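Molybdopterin synthase catalytic subunit (Homo sapiens, PDB 5MPO) forms the catalytic subunit of molybdopterin synthase, which moves two sulfur atoms from thiocarboxylated MOCS2A onto precursor Z to build the dithiolene of molybdopterin. Local coordinates at residues L65-Y70 / V96-G101; P72-E77 / V137-K142. All blocks are in the same frame, centred on the assembly; numbering follows the deposited sequence.

Contact 1. Residues L65-Y70 / V96-G101; sequences LEYEAY and VFHRLG
Tyr67 and Gly101 exchange a reciprocal pair of backbone hydrogen bonds: Tyr67 N donates to Gly101 O at 2.8 Å, and Gly101 N returns to Tyr67 O at 2.7 Å. The ring closed by these two bonds identifies a hydrogen-bonded antiparallel pair, extended by a CA-H...O contact from Glu66 CA to Gly101 O at 3.3 Å. Gly101, with a positive phi of 73°, opens strand 101-104 just after strand 91-99 ends. The chain thus passes at this point from the mixed sheet of the MoaE fold to the antiparallel sheet that contains strand 60-69.

The aromatic interaction is an offset edge-to-face pair, with planes at 74° and centroids 5.2 Å apart. Tyr67 CG stands anti to its carbonyl carbon (chi1 -71°), turning one ring face to His98, whose CE1 comes within 3.6 Å of Tyr67 CD2. The imidazole is steadied by His98 ND1 donating to Arg99 O at 3.0 Å, an acceptor almost exactly in the ring plane. His98 NE2 bonds the backbone of the chain of another protein, so both ring nitrogens are engaged. An alanine at Tyr67 would probably leave the His98 edge without its aromatic face and Ser109, which bonds the phenol oxygen, without that partner.

Apolar contact comes from the two methyls of Leu100: CD2 packs on Tyr67 CB at 4.0 Å, while CD1 reaches Ala69 CB at 3.9 Å.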
loop_
_atom_site.group_PDB
_atom_site.type_symbol
_atom_site.label_atom_id
_atom_site.label_comp_id
_atom_site.label_asym_id
_atom_site.label_seq_id
_atom_site.Cartn_x
_atom_site.Cartn_y
_atom_site.Cartn_z
ATOM N N LEU C 65 -20.186 -10.063 -2.837
ATOM C CA LEU C 65 -19.454 -11.280 -2.445
ATOM C C LEU C 65 -19.932 -11.691 -1.033
ATOM O O LEU C 65 -20.370 -10.851 -0.214
ATOM C CB LEU C 65 -17.947 -11.033 -2.357
ATOM C CG LEU C 65 -17.212 -10.844 -3.683
ATOM C CD1 LEU C 65 -15.866 -10.118 -3.522
ATOM C CD2 LEU C 65 -17.027 -12.192 -4.335
ATOM N N GLU C 66 -19.840 -12.982 -0.762
ATOM C CA GLU C 66 -20.122 -13.504 0.556
ATOM C C GLU C 66 -18.899 -14.247 1.016
ATOM O O GLU C 66 -18.410 -15.124 0.273
ATOM C CB GLU C 66 -21.289 -14.488 0.555
ATOM C CG GLU C 66 -21.559 -14.946 1.982
ATOM C CD GLU C 66 -22.729 -15.860 2.119
ATOM O OE1 GLU C 66 -22.945 -16.727 1.260
ATOM O OE2 GLU C 66 -23.428 -15.703 3.119
ATOM N N TYR C 67 -18.439 -13.924 2.235
ATOM C CA TYR C 67 -17.206 -14.509 2.811
ATOM C C TYR C 67 -17.531 -15.279 4.086
ATOM O O TYR C 67 -18.296 -14.823 4.959
ATOM C CB TYR C 67 -16.232 -13.408 3.199
ATOM C CG TYR C 67 -15.561 -12.680 2.058
ATOM C CD1 TYR C 67 -16.123 -11.511 1.505
ATOM C CD2 TYR C 67 -14.329 -13.131 1.555
ATOM C CE1 TYR C 67 -15.484 -10.844 0.464
ATOM C CE2 TYR C 67 -13.684 -12.463 0.533
ATOM C CZ TYR C 67 -14.254 -11.320 -0.014
ATOM O OH TYR C 67 -13.578 -10.677 -1.026
ATOM N N GLU C 68 -16.919 -16.439 4.196
ATOM C CA GLU C 68 -16.873 -17.177 5.437
ATOM C C GLU C 68 -15.480 -17.596 5.764
ATOM O O GLU C 68 -14.608 -17.682 4.868
ATOM C CB GLU C 68 -17.782 -18.400 5.344
ATOM C CG GLU C 68 -17.266 -19.614 4.626
ATOM C CD GLU C 68 -18.347 -20.692 4.462
ATOM O OE1 GLU C 68 -19.552 -20.325 4.301
ATOM O OE2 GLU C 68 -17.976 -21.898 4.480
ATOM N N ALA C 69 -15.295 -17.962 7.033
ATOM C CA ALA C 69 -13.991 -18.356 7.538
ATOM C C ALA C 69 -14.051 -19.427 8.609
ATOM O O ALA C 69 -14.992 -19.487 9.354
ATOM C CB ALA C 69 -13.308 -17.122 8.103
ATOM N N TYR C 70 -12.983 -20.207 8.723
ATOM C CA TYR C 70 -12.762 -21.094 9.836
ATOM C C TYR C 70 -12.035 -20.287 10.896
ATOM O O TYR C 70 -10.805 -20.186 10.876
ATOM C CB TYR C 70 -11.967 -22.339 9.373
ATOM C CG TYR C 70 -11.668 -23.395 10.390
ATOM C CD1 TYR C 70 -12.484 -23.612 11.515
ATOM C CD2 TYR C 70 -10.591 -24.237 10.205
ATOM C CE1 TYR C 70 -12.190 -24.611 12.451
ATOM C CE2 TYR C 70 -10.284 -25.242 11.128
ATOM C CZ TYR C 70 -11.089 -25.435 12.249
ATOM O OH TYR C 70 -10.774 -26.455 13.140
ATOM N N VAL C 96 -4.739 -6.270 10.563
ATOM C CA VAL C 96 -5.420 -7.066 9.516
ATOM C C VAL C 96 -6.884 -7.224 9.846
ATOM O O VAL C 96 -7.226 -7.871 10.821
ATOM C CB VAL C 96 -4.853 -8.463 9.334
ATOM C CG1 VAL C 96 -5.668 -9.207 8.262
ATOM C CG2 VAL C 96 -3.350 -8.410 9.017
ATOM N N PHE C 97 -7.730 -6.615 9.021
ATOM C CA PHE C 97 -9.149 -6.565 9.271
ATOM C C PHE C 97 -9.822 -7.240 8.136
ATOM O O PHE C 97 -9.651 -6.818 6.990
ATOM C CB PHE C 97 -9.618 -5.135 9.399
ATOM C CG PHE C 97 -9.456 -4.583 10.768
ATOM C CD1 PHE C 97 -8.213 -4.445 11.310
ATOM C CD2 PHE C 97 -10.544 -4.239 11.522
ATOM C CE1 PHE C 97 -8.033 -3.952 12.603
ATOM C CE2 PHE C 97 -10.387 -3.747 12.822
ATOM C CZ PHE C 97 -9.116 -3.602 13.374
ATOM N N HIS C 98 -10.544 -8.321 8.414
ATOM C CA HIS C 98 -11.278 -9.002 7.345
ATOM C C HIS C 98 -12.762 -9.044 7.652
ATOM O O HIS C 98 -13.164 -9.365 8.752
ATOM C CB HIS C 98 -10.696 -10.391 7.108
ATOM C CG HIS C 98 -10.981 -10.960 5.747
ATOM N ND1 HIS C 98 -12.262 -11.030 5.214
ATOM C CD2 HIS C 98 -10.166 -11.528 4.830
ATOM C CE1 HIS C 98 -12.223 -11.626 4.042
ATOM N NE2 HIS C 98 -10.964 -11.925 3.777
ATOM N N ARG C 99 -13.578 -8.672 6.680
ATOM C CA ARG C 99 -15.026 -8.649 6.858
ATOM C C ARG C 99 -15.639 -9.957 6.457
ATOM O O ARG C 99 -15.187 -10.593 5.510
ATOM C CB ARG C 99 -15.645 -7.534 6.058
ATOM C CG ARG C 99 -17.126 -7.353 6.309
ATOM C CD ARG C 99 -17.550 -6.050 5.716
ATOM N NE ARG C 99 -18.979 -6.052 5.526
ATOM C CZ ARG C 99 -19.652 -5.155 4.819
ATOM N NH1 ARG C 99 -19.038 -4.134 4.225
ATOM N NH2 ARG C 99 -20.965 -5.278 4.704
ATOM N N LEU C 100 -16.664 -10.382 7.189
ATOM C CA LEU C 100 -17.278 -11.677 6.914
ATOM C C LEU C 100 -18.762 -11.532 6.570
ATOM O O LEU C 100 -19.362 -10.545 6.909
ATOM C CB LEU C 100 -17.049 -12.604 8.105
ATOM C CG LEU C 100 -15.622 -13.109 8.301
ATOM C CD1 LEU C 100 -15.548 -14.180 9.382
ATOM C CD2 LEU C 100 -15.045 -13.669 7.002
ATOM N N GLY C 101 -19.333 -12.543 5.900
ATOM C CA GLY C 101 -20.668 -12.446 5.334
ATOM C C GLY C 101 -20.682 -11.556 4.092
ATOM O O GLY C 101 -19.769 -11.638 3.277
#

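Contact 2. Residues P72-E77 / V137-K142; sequences PMAENE and VPIWKK
Ala74 and Val137 meet methyl to methyl, Ala74 CB lying 3.7 Å from Val137 CG1. No hydrogen bond joins 72-77 to 137-142, so the contact rests on apolar surfaces. Val137 divides its branches between two helix positions three residues apart: CG1 is anti to the backbone N (chi1 -178°) and serves Ala74, while CG2, anti to the carbonyl carbon, sits 3.9 Å from Glu77 CB.

The Pro138 ring presses its CG and CD against the first turn of the helix. CG approaches the backbone at Ala74 N, 3.8 Å away, and also touches Met73 SD at 4.0 Å. Met73 is extended throughout, with CG anti to the backbone N (chi1 -171°); it crosses the proline at about a right angle, bringing CB, CG and SD all close to Pro138 CG. Glu77 takes another course. Glu77 CG, anti to the carbonyl carbon, lies 4.2 Å from Pro138 CD; the bend at chi2 (-62°) then carries the carboxylate off, and OE2 forms a salt bridge with Lys80. The aliphatic part of the glutamate therefore serves the apolar contact and its charge is paired along its own helix.

Pro138 is also the centre of an inverse gamma turn, marked by a weak hydrogen bond from Ile139 N to Val137 O at 2.8 Å. Pro138 C stands 3.6 Å from the plane of the Trp140 ring, over one face and near its border.

The contact thus joins the start of helix 73-88 to the turn linking helix 119-136 with strand 139-145, while Phe24 of strand 20-25 touches both Ala74 and Ile139.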
loop_
_atom_site.group_PDB
_atom_site.type_symbol
_atom_site.label_atom_id
_atom_site.label_comp_id
_atom_site.label_asym_id
_atom_site.label_seq_id
_atom_site.Cartn_x
_atom_site.Cartn_y
_atom_site.Cartn_z
ATOM N N PRO C 72 -11.417 -20.179 15.110
ATOM C CA PRO C 72 -10.361 -19.188 15.176
ATOM C C PRO C 72 -9.089 -19.481 14.371
ATOM O O PRO C 72 -8.113 -18.748 14.546
ATOM C CB PRO C 72 -10.023 -19.189 16.690
ATOM C CG PRO C 72 -10.417 -20.558 17.171
ATOM C CD PRO C 72 -11.195 -21.248 16.090
ATOM N N MET C 73 -9.076 -20.508 13.512
ATOM C CA MET C 73 -7.848 -20.872 12.803
ATOM C C MET C 73 -7.350 -19.730 11.888
ATOM O O MET C 73 -6.148 -19.503 11.756
ATOM C CB MET C 73 -8.058 -22.105 11.927
ATOM C CG MET C 73 -6.758 -22.667 11.344
ATOM S SD MET C 73 -7.035 -23.992 10.167
ATOM C CE MET C 73 -5.428 -24.327 9.435
ATOM N N ALA C 74 -8.277 -19.049 11.239
ATOM C CA ALA C 74 -7.925 -17.948 10.351
ATOM C C ALA C 74 -7.225 -16.868 11.133
ATOM O O ALA C 74 -6.261 -16.283 10.654
ATOM C CB ALA C 74 -9.150 -17.377 9.705
ATOM N N GLU C 75 -7.685 -16.658 12.354
ATOM C CA GLU C 75 -6.968 -15.814 13.300
ATOM C C GLU C 75 -5.542 -16.270 13.586
ATOM O O GLU C 75 -4.583 -15.483 13.464
ATOM C CB GLU C 75 -7.716 -15.690 14.587
ATOM C CG GLU C 75 -7.482 -14.343 15.239
ATOM C CD GLU C 75 -8.639 -13.944 16.117
ATOM O OE1 GLU C 75 -8.374 -13.219 17.113
ATOM O OE2 GLU C 75 -9.790 -14.366 15.787
ATOM N N ASN C 76 -5.393 -17.543 13.926
ATOM C CA ASN C 76 -4.076 -18.053 14.233
ATOM C C ASN C 76 -3.156 -17.902 13.004
ATOM O O ASN C 76 -1.940 -17.582 13.167
ATOM C CB ASN C 76 -4.114 -19.499 14.697
ATOM C CG ASN C 76 -2.820 -19.919 15.401
ATOM O OD1 ASN C 76 -2.374 -19.243 16.334
ATOM N ND2 ASN C 76 -2.207 -21.038 14.963
ATOM N N GLU C 77 -3.725 -18.095 11.810
ATOM C CA GLU C 77 -2.915 -18.156 10.595
ATOM C C GLU C 77 -2.437 -16.760 10.251
ATOM O O GLU C 77 -1.293 -16.567 9.888
ATOM C CB GLU C 77 -3.626 -18.792 9.397
ATOM C CG GLU C 77 -3.674 -20.313 9.397
ATOM C CD GLU C 77 -2.360 -21.047 9.355
ATOM O OE1 GLU C 77 -1.586 -20.905 8.388
ATOM O OE2 GLU C 77 -2.140 -21.879 10.267
ATOM N N VAL C 137 -4.781 -18.661 4.498
ATOM C CA VAL C 137 -5.757 -18.413 5.523
ATOM C C VAL C 137 -7.132 -18.980 5.115
ATOM O O VAL C 137 -7.630 -18.619 4.056
ATOM C CB VAL C 137 -5.779 -16.921 5.879
ATOM C CG1 VAL C 137 -6.760 -16.579 7.001
ATOM C CG2 VAL C 137 -4.366 -16.518 6.366
ATOM N N PRO C 138 -7.749 -19.866 5.973
ATOM C CA PRO C 138 -9.012 -20.564 5.677
ATOM C C PRO C 138 -10.211 -19.636 5.651
ATOM O O PRO C 138 -10.907 -19.479 6.647
ATOM C CB PRO C 138 -9.102 -21.595 6.794
ATOM C CG PRO C 138 -8.437 -20.963 7.915
ATOM C CD PRO C 138 -7.273 -20.241 7.307
ATOM N N ILE C 139 -10.343 -18.950 4.511
ATOM C CA ILE C 139 -11.409 -18.008 4.204
ATOM C C ILE C 139 -11.832 -18.335 2.770
ATOM O O ILE C 139 -11.025 -18.899 2.009
ATOM C CB ILE C 139 -10.925 -16.560 4.239
ATOM C CG1 ILE C 139 -10.342 -16.183 5.589
ATOM C CG2 ILE C 139 -12.055 -15.576 3.959
ATOM C CD1 ILE C 139 -9.356 -15.044 5.479
ATOM N N TRP C 140 -13.096 -18.069 2.430
ATOM C CA TRP C 140 -13.682 -18.482 1.136
ATOM C C TRP C 140 -14.723 -17.468 0.744
ATOM O O TRP C 140 -15.406 -16.963 1.631
ATOM C CB TRP C 140 -14.391 -19.872 1.209
ATOM C CG TRP C 140 -13.524 -20.979 1.574
ATOM C CD1 TRP C 140 -12.830 -21.806 0.726
ATOM C CD2 TRP C 140 -13.225 -21.413 2.912
ATOM N NE1 TRP C 140 -12.074 -22.722 1.459
ATOM C CE2 TRP C 140 -12.310 -22.505 2.804
ATOM C CE3 TRP C 140 -13.653 -20.993 4.196
ATOM C CZ2 TRP C 140 -11.829 -23.198 3.932
ATOM C CZ3 TRP C 140 -13.135 -21.641 5.316
ATOM C CH2 TRP C 140 -12.240 -22.759 5.174
ATOM N N LYS C 141 -14.848 -17.189 -0.558
ATOM C CA LYS C 141 -15.854 -16.232 -1.074
ATOM C C LYS C 141 -16.797 -16.888 -2.075
ATOM O O LYS C 141 -16.396 -17.787 -2.815
ATOM C CB LYS C 141 -15.201 -14.983 -1.705
ATOM C CG LYS C 141 -14.160 -15.204 -2.794
ATOM C CD LYS C 141 -13.809 -13.886 -3.493
ATOM C CE LYS C 141 -12.414 -13.888 -4.131
ATOM N NZ LYS C 141 -11.321 -13.440 -3.173
ATOM N N LYS C 142 -18.040 -16.440 -2.078
ATOM C CA LYS C 142 -19.016 -16.865 -3.069
ATOM C C LYS C 142 -19.501 -15.576 -3.784
ATOM O O LYS C 142 -19.946 -14.617 -3.147
ATOM C CB LYS C 142 -20.183 -17.686 -2.435
#

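How the contacts relate
The centres of contact 1 and contact 2 lie about 8 Å apart, both displaced from the middle of the chain in the same direction. Their segments alternate along the sequence: 65-70, 72-77, 96-101, then 137-142. Strand 60-69 leads into helix 73-88, which in turn precedes strand 91-99. Strands 60-69 and 139-145 are antiparallel neighbours in one sheet, and probable hydrogen bonds from Lys142 N to Glu66 O (2.7 Å) and Trp140 N to Glu68 O (2.9 Å) connect the two contacts directly. Strand 139-145 carries Lys141 and Lys142, predicted to bind substrate, and the Leu65 side chain lies about 4 Å from that of Glu143, likewise predicted, which places contact 1 beside the probable site.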